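Local coordinates for protein dimethylsulfoniopropionate lyase (PDB 4B29) that probably cleaves dimethylsulfoniopropionate to release dimethyl sulfide, using a zinc ion held in a cupin-type beta barrel, at residues I68-L71 and T72-P75; V107-D110 and F111-F115; L173-E176 and P177-R181. One frame throughout, in Å; residues are numbered along the deposited sequence.

Contact 1 (I68-L71 and T72-P75); sequences IDHL and TRDP. With PO4 (phosphate ion), chain E.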
loop_
_atom_site.group_PDB
_atom_site.type_symbol
_atom_site.label_atom_id
_atom_site.label_comp_id
_atom_site.label_asym_id
_atom_site.label_seq_id
_atom_site.Cartn_x
_atom_site.Cartn_y
_atom_site.Cartn_z
ATOM N N ILE A 68 6.780 -0.946 -12.008
ATOM C CA ILE A 68 8.012 -0.344 -11.541
ATOM C C ILE A 68 8.397 0.953 -12.301
ATOM O O ILE A 68 8.774 1.963 -11.711
ATOM C CB ILE A 68 9.190 -1.343 -11.620
ATOM C CG1 ILE A 68 8.972 -2.471 -10.598
ATOM C CG2 ILE A 68 10.533 -0.619 -11.319
ATOM C CD1 ILE A 68 9.938 -3.647 -10.801
ATOM N N ASP A 69 8.323 0.895 -13.624
ATOM C CA ASP A 69 8.768 2.047 -14.401
ATOM C C ASP A 69 7.834 3.250 -14.213
ATOM O O ASP A 69 8.294 4.385 -14.188
ATOM C CB ASP A 69 8.908 1.644 -15.871
ATOM C CG ASP A 69 10.128 0.730 -16.103
ATOM O OD1 ASP A 69 11.082 0.675 -15.248
ATOM O OD2 ASP A 69 10.122 0.063 -17.162
ATOM N N HIS A 70 6.546 2.973 -14.017
ATOM C CA HIS A 70 5.560 4.059 -13.773
ATOM C C HIS A 70 5.792 4.694 -12.437
ATOM O O HIS A 70 5.877 5.907 -12.310
ATOM C CB HIS A 70 4.144 3.517 -13.910
ATOM C CG HIS A 70 3.845 3.000 -15.285
ATOM N ND1 HIS A 70 3.587 3.841 -16.349
ATOM C CD2 HIS A 70 3.779 1.739 -15.776
ATOM C CE1 HIS A 70 3.360 3.116 -17.434
ATOM N NE2 HIS A 70 3.478 1.837 -17.118
ATOM N N LEU A 71 5.952 3.865 -11.394
ATOM C CA LEU A 71 6.252 4.391 -10.096
ATOM C C LEU A 71 7.534 5.213 -10.090
ATOM O O LEU A 71 7.611 6.251 -9.451
ATOM C CB LEU A 71 6.356 3.219 -9.075
ATOM C CG LEU A 71 7.119 3.487 -7.763
ATOM C CD1 LEU A 71 6.399 4.555 -6.891
ATOM C CD2 LEU A 71 7.241 2.185 -6.910
ATOM N N THR A 72 8.575 4.719 -10.772
ATOM C CA THR A 72 9.870 5.360 -10.725
ATOM C C THR A 72 9.807 6.726 -11.455
ATOM O O THR A 72 10.338 7.708 -10.955
ATOM C CB THR A 72 10.968 4.454 -11.358
ATOM O OG1 THR A 72 11.027 3.236 -10.600
ATOM C CG2 THR A 72 12.348 5.162 -11.289
ATOM N N ARG A 73 9.142 6.761 -12.591
ATOM C CA ARG A 73 9.028 8.044 -13.337
ATOM C C ARG A 73 8.048 9.029 -12.704
ATOM O O ARG A 73 8.213 10.258 -12.837
ATOM C CB ARG A 73 8.607 7.778 -14.762
ATOM C CG ARG A 73 9.809 7.342 -15.588
ATOM C CD ARG A 73 9.482 7.351 -17.081
ATOM N NE ARG A 73 8.715 6.168 -17.475
ATOM C CZ ARG A 73 7.383 6.099 -17.531
ATOM N NH1 ARG A 73 6.626 7.154 -17.203
ATOM N NH2 ARG A 73 6.810 4.957 -17.912
ATOM N N ASP A 74 7.033 8.504 -12.018
ATOM C CA ASP A 74 5.909 9.366 -11.577
ATOM C C ASP A 74 5.424 8.889 -10.180
ATOM O O ASP A 74 4.310 8.384 -10.108
ATOM C CB ASP A 74 4.781 9.242 -12.616
ATOM C CG ASP A 74 3.585 10.169 -12.343
ATOM O OD1 ASP A 74 3.765 11.185 -11.657
ATOM O OD2 ASP A 74 2.461 9.863 -12.847
ATOM N N PRO A 75 6.250 9.040 -9.128
ATOM C CA PRO A 75 5.810 8.479 -7.815
ATOM C C PRO A 75 4.753 9.353 -7.133
ATOM O O PRO A 75 4.070 8.895 -6.208
ATOM C CB PRO A 75 7.094 8.472 -6.989
ATOM C CG PRO A 75 7.924 9.640 -7.588
ATOM C CD PRO A 75 7.633 9.554 -9.047
HETATM P P PO4 E . 2.272 6.924 -14.904
HETATM O O1 PO4 E . 3.605 6.537 -15.585
HETATM O O2 PO4 E . 2.274 6.594 -13.421
HETATM O O3 PO4 E . 2.165 8.429 -14.910
HETATM O O4 PO4 E . 1.076 6.221 -15.531
#

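Contact 2 (V107-D110 and F111-F115); sequences VGRD and FLNRF. With PO4 (phosphate ion), chain E.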
loop_
_atom_site.group_PDB
_atom_site.type_symbol
_atom_site.label_atom_id
_atom_site.label_comp_id
_atom_site.label_asym_id
_atom_site.label_seq_id
_atom_site.Cartn_x
_atom_site.Cartn_y
_atom_site.Cartn_z
ATOM N N VAL A 107 -10.125 -6.111 -14.096
ATOM C CA VAL A 107 -9.646 -4.719 -14.034
ATOM C C VAL A 107 -9.107 -4.108 -15.330
ATOM O O VAL A 107 -8.904 -2.910 -15.404
ATOM C CB VAL A 107 -8.553 -4.524 -12.946
ATOM C CG1 VAL A 107 -9.114 -4.811 -11.571
ATOM C CG2 VAL A 107 -7.320 -5.348 -13.234
ATOM N N GLY A 108 -8.827 -4.948 -16.319
ATOM C CA GLY A 108 -8.312 -4.468 -17.601
ATOM C C GLY A 108 -6.809 -4.412 -17.644
ATOM O O GLY A 108 -6.128 -4.203 -16.603
ATOM N N ARG A 109 -6.253 -4.552 -18.849
ATOM C CA ARG A 109 -4.803 -4.519 -19.009
ATOM C C ARG A 109 -4.094 -3.218 -18.586
ATOM O O ARG A 109 -2.986 -3.263 -18.045
ATOM C CB ARG A 109 -4.405 -4.900 -20.464
ATOM C CG ARG A 109 -2.878 -4.895 -20.744
ATOM C CD ARG A 109 -2.081 -5.948 -19.902
ATOM N NE ARG A 109 -2.744 -7.258 -19.893
ATOM C CZ ARG A 109 -2.516 -8.225 -19.004
ATOM N NH1 ARG A 109 -1.641 -8.057 -18.019
ATOM N NH2 ARG A 109 -3.175 -9.366 -19.097
ATOM N N ASP A 110 -4.694 -2.054 -18.860
ATOM C CA ASP A 110 -4.069 -0.788 -18.522
ATOM C C ASP A 110 -3.875 -0.686 -16.984
ATOM O O ASP A 110 -2.820 -0.234 -16.512
ATOM C CB ASP A 110 -4.946 0.382 -18.995
ATOM C CG ASP A 110 -4.348 1.738 -18.635
ATOM O OD1 ASP A 110 -3.195 2.018 -19.020
ATOM O OD2 ASP A 110 -5.044 2.536 -17.973
ATOM N N PHE A 111 -4.898 -1.102 -16.252
ATOM C CA PHE A 111 -4.852 -1.081 -14.761
ATOM C C PHE A 111 -3.721 -2.023 -14.308
ATOM O O PHE A 111 -2.880 -1.625 -13.477
ATOM C CB PHE A 111 -6.219 -1.492 -14.232
ATOM C CG PHE A 111 -6.382 -1.378 -12.717
ATOM C CD1 PHE A 111 -5.869 -2.374 -11.870
ATOM C CD2 PHE A 111 -7.111 -0.331 -12.156
ATOM C CE1 PHE A 111 -6.084 -2.304 -10.472
ATOM C CE2 PHE A 111 -7.317 -0.255 -10.753
ATOM C CZ PHE A 111 -6.783 -1.260 -9.929
ATOM N N LEU A 112 -3.650 -3.230 -14.883
ATOM C CA LEU A 112 -2.560 -4.173 -14.525
ATOM C C LEU A 112 -1.176 -3.643 -14.869
ATOM O O LEU A 112 -0.202 -3.907 -14.146
ATOM C CB LEU A 112 -2.802 -5.552 -15.154
ATOM C CG LEU A 112 -4.053 -6.280 -14.627
ATOM C CD1 LEU A 112 -4.307 -7.568 -15.384
ATOM C CD2 LEU A 112 -3.892 -6.604 -13.104
ATOM N N ASN A 113 -1.049 -2.879 -15.965
ATOM C CA ASN A 113 0.239 -2.285 -16.314
ATOM C C ASN A 113 0.694 -1.200 -15.361
ATOM O O ASN A 113 1.897 -0.995 -15.153
ATOM C CB ASN A 113 0.159 -1.644 -17.715
ATOM C CG ASN A 113 0.180 -2.675 -18.826
ATOM O OD1 ASN A 113 0.671 -3.806 -18.656
ATOM N ND2 ASN A 113 -0.349 -2.285 -19.987
ATOM N N ARG A 114 -0.262 -0.452 -14.819
ATOM C CA ARG A 114 0.075 0.797 -14.156
ATOM C C ARG A 114 -0.325 0.780 -12.657
ATOM O O ARG A 114 -0.330 1.809 -12.005
ATOM C CB ARG A 114 -0.596 1.998 -14.887
ATOM C CG ARG A 114 -0.114 2.058 -16.345
ATOM C CD ARG A 114 -0.405 3.436 -16.987
ATOM N NE ARG A 114 -1.857 3.616 -17.064
ATOM C CZ ARG A 114 -2.516 4.552 -16.381
ATOM N NH1 ARG A 114 -1.855 5.391 -15.583
ATOM N NH2 ARG A 114 -3.830 4.644 -16.507
ATOM N N PHE A 115 -0.559 -0.410 -12.140
ATOM C CA PHE A 115 -0.786 -0.558 -10.684
ATOM C C PHE A 115 -0.033 -1.795 -10.219
ATOM O O PHE A 115 0.188 -2.750 -10.988
ATOM C CB PHE A 115 -2.287 -0.697 -10.397
ATOM C CG PHE A 115 -2.635 -1.826 -9.442
ATOM C CD1 PHE A 115 -2.880 -3.104 -9.947
ATOM C CD2 PHE A 115 -2.679 -1.619 -8.051
ATOM C CE1 PHE A 115 -3.223 -4.172 -9.104
ATOM C CE2 PHE A 115 -3.002 -2.712 -7.183
ATOM C CZ PHE A 115 -3.276 -3.956 -7.722
HETATM P P PO4 E . 2.272 6.924 -14.904
HETATM O O1 PO4 E . 3.605 6.537 -15.585
HETATM O O2 PO4 E . 2.274 6.594 -13.421
HETATM O O3 PO4 E . 2.165 8.429 -14.910
HETATM O O4 PO4 E . 1.076 6.221 -15.531
HETATM O O HOH W 1 -7.761 -1.177 -17.247
HETATM O O HOH W 2 0.209 -6.179 -17.261
HETATM O O HOH W 3 -1.267 0.572 -20.242
#

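Contact 3 (L173-E176 and P177-R181); sequences LMLE and PGQTR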
loop_
_atom_site.group_PDB
_atom_site.type_symbol
_atom_site.label_atom_id
_atom_site.label_comp_id
_atom_site.label_asym_id
_atom_site.label_seq_id
_atom_site.Cartn_x
_atom_site.Cartn_y
_atom_site.Cartn_z
ATOM N N LEU A 173 -13.727 10.788 0.285
ATOM C CA LEU A 173 -12.635 11.669 0.794
ATOM C C LEU A 173 -11.539 11.744 -0.227
ATOM O O LEU A 173 -11.047 10.723 -0.736
ATOM C CB LEU A 173 -12.036 11.095 2.111
ATOM C CG LEU A 173 -13.027 10.902 3.259
ATOM C CD1 LEU A 173 -12.305 10.142 4.436
ATOM C CD2 LEU A 173 -13.596 12.277 3.771
ATOM N N MET A 174 -11.061 12.967 -0.522
ATOM C CA MET A 174 -9.915 13.104 -1.396
ATOM C C MET A 174 -8.691 13.210 -0.503
ATOM O O MET A 174 -8.597 14.140 0.320
ATOM C CB MET A 174 -10.087 14.419 -2.193
ATOM C CG MET A 174 -8.964 14.619 -3.193
ATOM S SD MET A 174 -8.949 13.498 -4.592
ATOM C CE MET A 174 -10.270 14.193 -5.622
ATOM N N LEU A 175 -7.813 12.190 -0.545
ATOM C CA LEU A 175 -6.704 12.140 0.413
ATOM C C LEU A 175 -5.360 12.463 -0.213
ATOM O O LEU A 175 -5.076 12.021 -1.341
ATOM C CB LEU A 175 -6.585 10.703 0.998
ATOM C CG LEU A 175 -7.887 10.233 1.693
ATOM C CD1 LEU A 175 -7.607 8.823 2.259
ATOM C CD2 LEU A 175 -8.368 11.242 2.798
ATOM N N GLU A 176 -4.579 13.228 0.545
ATOM C CA GLU A 176 -3.256 13.719 0.172
ATOM C C GLU A 176 -2.241 13.154 1.173
ATOM O O GLU A 176 -2.629 12.550 2.198
ATOM C CB GLU A 176 -3.281 15.264 0.239
ATOM C CG GLU A 176 -4.109 15.698 -0.990
ATOM C CD GLU A 176 -4.116 17.154 -1.334
ATOM O OE1 GLU A 176 -3.452 17.978 -0.657
ATOM O OE2 GLU A 176 -4.814 17.453 -2.336
ATOM N N PRO A 177 -0.939 13.387 0.938
ATOM C CA PRO A 177 0.105 12.699 1.758
ATOM C C PRO A 177 0.003 12.863 3.262
ATOM O O PRO A 177 -0.144 13.983 3.797
ATOM C CB PRO A 177 1.404 13.317 1.251
ATOM C CG PRO A 177 1.102 13.520 -0.284
ATOM C CD PRO A 177 -0.352 14.048 -0.254
ATOM N N GLY A 178 0.018 11.720 3.962
ATOM C CA GLY A 178 -0.077 11.687 5.412
ATOM C C GLY A 178 -1.499 11.500 5.951
ATOM O O GLY A 178 -1.660 11.177 7.142
ATOM N N GLN A 179 -2.517 11.737 5.097
ATOM C CA GLN A 179 -3.895 11.493 5.519
ATOM C C GLN A 179 -4.113 9.983 5.555
ATOM O O GLN A 179 -3.386 9.240 4.899
ATOM C CB GLN A 179 -4.893 12.179 4.588
ATOM C CG GLN A 179 -4.835 13.719 4.787
ATOM C CD GLN A 179 -5.923 14.366 3.963
ATOM O OE1 GLN A 179 -5.752 14.608 2.764
ATOM N NE2 GLN A 179 -7.031 14.641 4.600
ATOM N N THR A 180 -5.102 9.566 6.345
ATOM C CA THR A 180 -5.378 8.122 6.536
ATOM C C THR A 180 -6.846 7.838 6.372
ATOM O O THR A 180 -7.704 8.763 6.374
ATOM C CB THR A 180 -4.951 7.639 7.951
ATOM O OG1 THR A 180 -5.738 8.272 9.001
ATOM C CG2 THR A 180 -3.424 7.903 8.182
ATOM N N ARG A 181 -7.183 6.561 6.203
ATOM C CA ARG A 181 -8.589 6.205 6.246
ATOM C C ARG A 181 -8.754 4.783 6.768
ATOM O O ARG A 181 -8.067 3.888 6.233
ATOM C CB ARG A 181 -9.236 6.288 4.889
ATOM C CG ARG A 181 -10.792 6.350 5.191
ATOM C CD ARG A 181 -11.682 6.032 4.038
ATOM N NE ARG A 181 -12.989 6.533 4.458
ATOM C CZ ARG A 181 -13.886 7.067 3.646
ATOM N NH1 ARG A 181 -13.717 7.035 2.342
ATOM N NH2 ARG A 181 -14.963 7.607 4.204
HETATM O O HOH W 4 -9.633 14.889 2.729
HETATM O O HOH W 5 -6.767 16.701 1.396
#

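Contact 1 (I68-L71 and T72-P75)
With CG turned anti to its carbonyl carbon (chi1 -62°), the His70 ring leaves the helix on the same side as Arg73, three residues on, whose chain bends at chi3 to bring its guanidinium back alongside. Both groups reach one oxygen of a phosphate ion, probably taken up from the crystallisation liquor. His70 ND1 donates to phosphate O1 at 2.8 Å, with that oxygen at the ring edge, close to the ring plane. Arg73 NH1 adds a weak bond of 3.5 Å to the same O1. The two lie side by side with their planes 76° apart, Arg73 NH2 coming no nearer than 3.8 Å to His70 ND1. Asp74 OD2 lies 2.5 Å from phosphate O3, a separation at which one of the two groups probably carries a proton. Asp69 O sits over one face of the Arg73 guanidinium while accepting the helical bond from Arg73 N. One residue earlier, Ile68 O takes two donors from opposite faces of its carbonyl plane: Thr72 N at 2.9 Å and Thr72 OG1 at 2.8 Å. Asp74 N still bonds to His70 O, but Asp74 has left helical angles, and Pro75 brings no N-H to Leu71 O. The helical bonding ends here, with Leu71 CD1 against Pro75 CB at 4.0 Å. This is the C-terminal end of helix 67-73: Leu71 and Pro75 pack on Val90 of helix 83-92, while His70 and Leu71 lean on Tyr138 of strand 133-139, whose hydroxyl also binds the phosphate.

Contact 2 (V107-D110 and F111-F115)
Arg114 grips Asp110 side-on through two nitrogens, a salt bridge across one helical turn. NE donates to Asp110 OD1 at 2.9 Å and NH2 to Asp110 OD2 at 2.8 Å, both nearly straight and both on the syn side of the carboxylate. Both oxygens lie close to the guanidinium plane, but the carboxylate is rotated 32° from it. Asp110 CG is anti to its backbone N (chi1 179°), which swings the acid out at about the level of its own CA, where Arg114, its chain bent at chi3, reaches back to it. The remaining nitrogen, NH1, reaches phosphate O4 at 3.0 Å and also bonds to Pro141 O, so the guanidinium is held on several edges and its rotation is well fixed. Waters extend the polar network: one joins Asp110 OD1 to Asn113 ND2, another joins Arg109 NH1 to Asn113 OD1. Arg109 has its main polar partner elsewhere, in a salt bridge from NH2 to Glu104, and Leu112 CD1 lies over one face of its guanidinium. Backbone bonds from Leu112 N to Gly108 O and from Asn113 N to Arg109 O wind the first turn. On the inner side, Val107 CG2 touches Phe111 CD1 at 3.6 Å and Leu112 CD2 at 3.7 Å, while Val107 CG1 sits over one face of the Phe111 ring, toward its rim. Phe111 in turn sets CE1 over a face of the Phe115 ring, and both rings meet Trp139. A third water links Val107 O to Phe111 N across a helix-to-helix break at Gly108, where the residue that leaves helix 104-107 with positive phi is also the N-cap of helix 109-114, which leads into strand 115-122.

Contact 3 (L173-E176 and P177-R181)
Leu173 and Arg181 meet through an apolar methyl and a flat cation: Leu173 CD1 sits over the centre of one guanidinium face, 3.5 Å from Arg181 CZ. The arginine gets there with CG anti to its backbone N (chi1 -162°) and the chain extended as far as NE, running back past the turn toward Leu173. Further apolar contact comes from Leu175, whose two methyls part: CD1 rests on Arg181 CB and CD2 on Gln179 CB, each at 4.0 Å. The hydrogen bonds gather at the turn. Gln179 N donates to Glu176 O at 3.0 Å, closing a type II beta turn from Glu176 to Gln179 with Pro177 and Gly178 at its corners. The positive phi of Gly178 would press a side chain against the preceding carbonyl, which accounts for glycine there. Gln179, extended beyond CG, reaches across to the incoming arm, where OE1 accepts from Glu176 N at 2.9 Å, so Glu176 is held through both its N-H and its carbonyl by one residue. Water mediates the rest: one molecule donates to Met174 O and accepts from Gln179 NE2. Both charged ends have partners outside the segments: Glu176 OE2 a salt bridge to Arg162, and the buried Arg181 a hydrogen bond from NH2 to Pro171 O. Strands 173-175 and 180-183 belong to different sheets, Leu173 and Leu175 bonding to strand 163-167 and Arg181 to Tyr156. The chemistry thus implies a connection tied at its tip by polar bonds, while farther from the turn Leu175 packs on the Arg181 stem and Leu173 on its guanidinium, joining the edges of the two sheets.

Overall arrangement
Contact 1 is a surface contact, while contacts 2 and 3 are partly buried. The first two are helical and meet each other: His70 CD2 packs on Asn113 O at 3.4 Å, and the phosphate joins them, taking His70 from one and Arg114 from the other. Their polar side chains thus meet at an ion that probably came from the crystallisation liquor, contact 2 adding a salt bridge within its helix and ring-on-ring packing with Trp139. Contact 3 stands apart, its centre about 20 Å from that of contact 1 and 23 Å from that of contact 2. It links strands of both sheets, and its Arg181 side chain comes within about 7 Å of that of zinc-binding His189, whereas contact 1 lies away from the metal site.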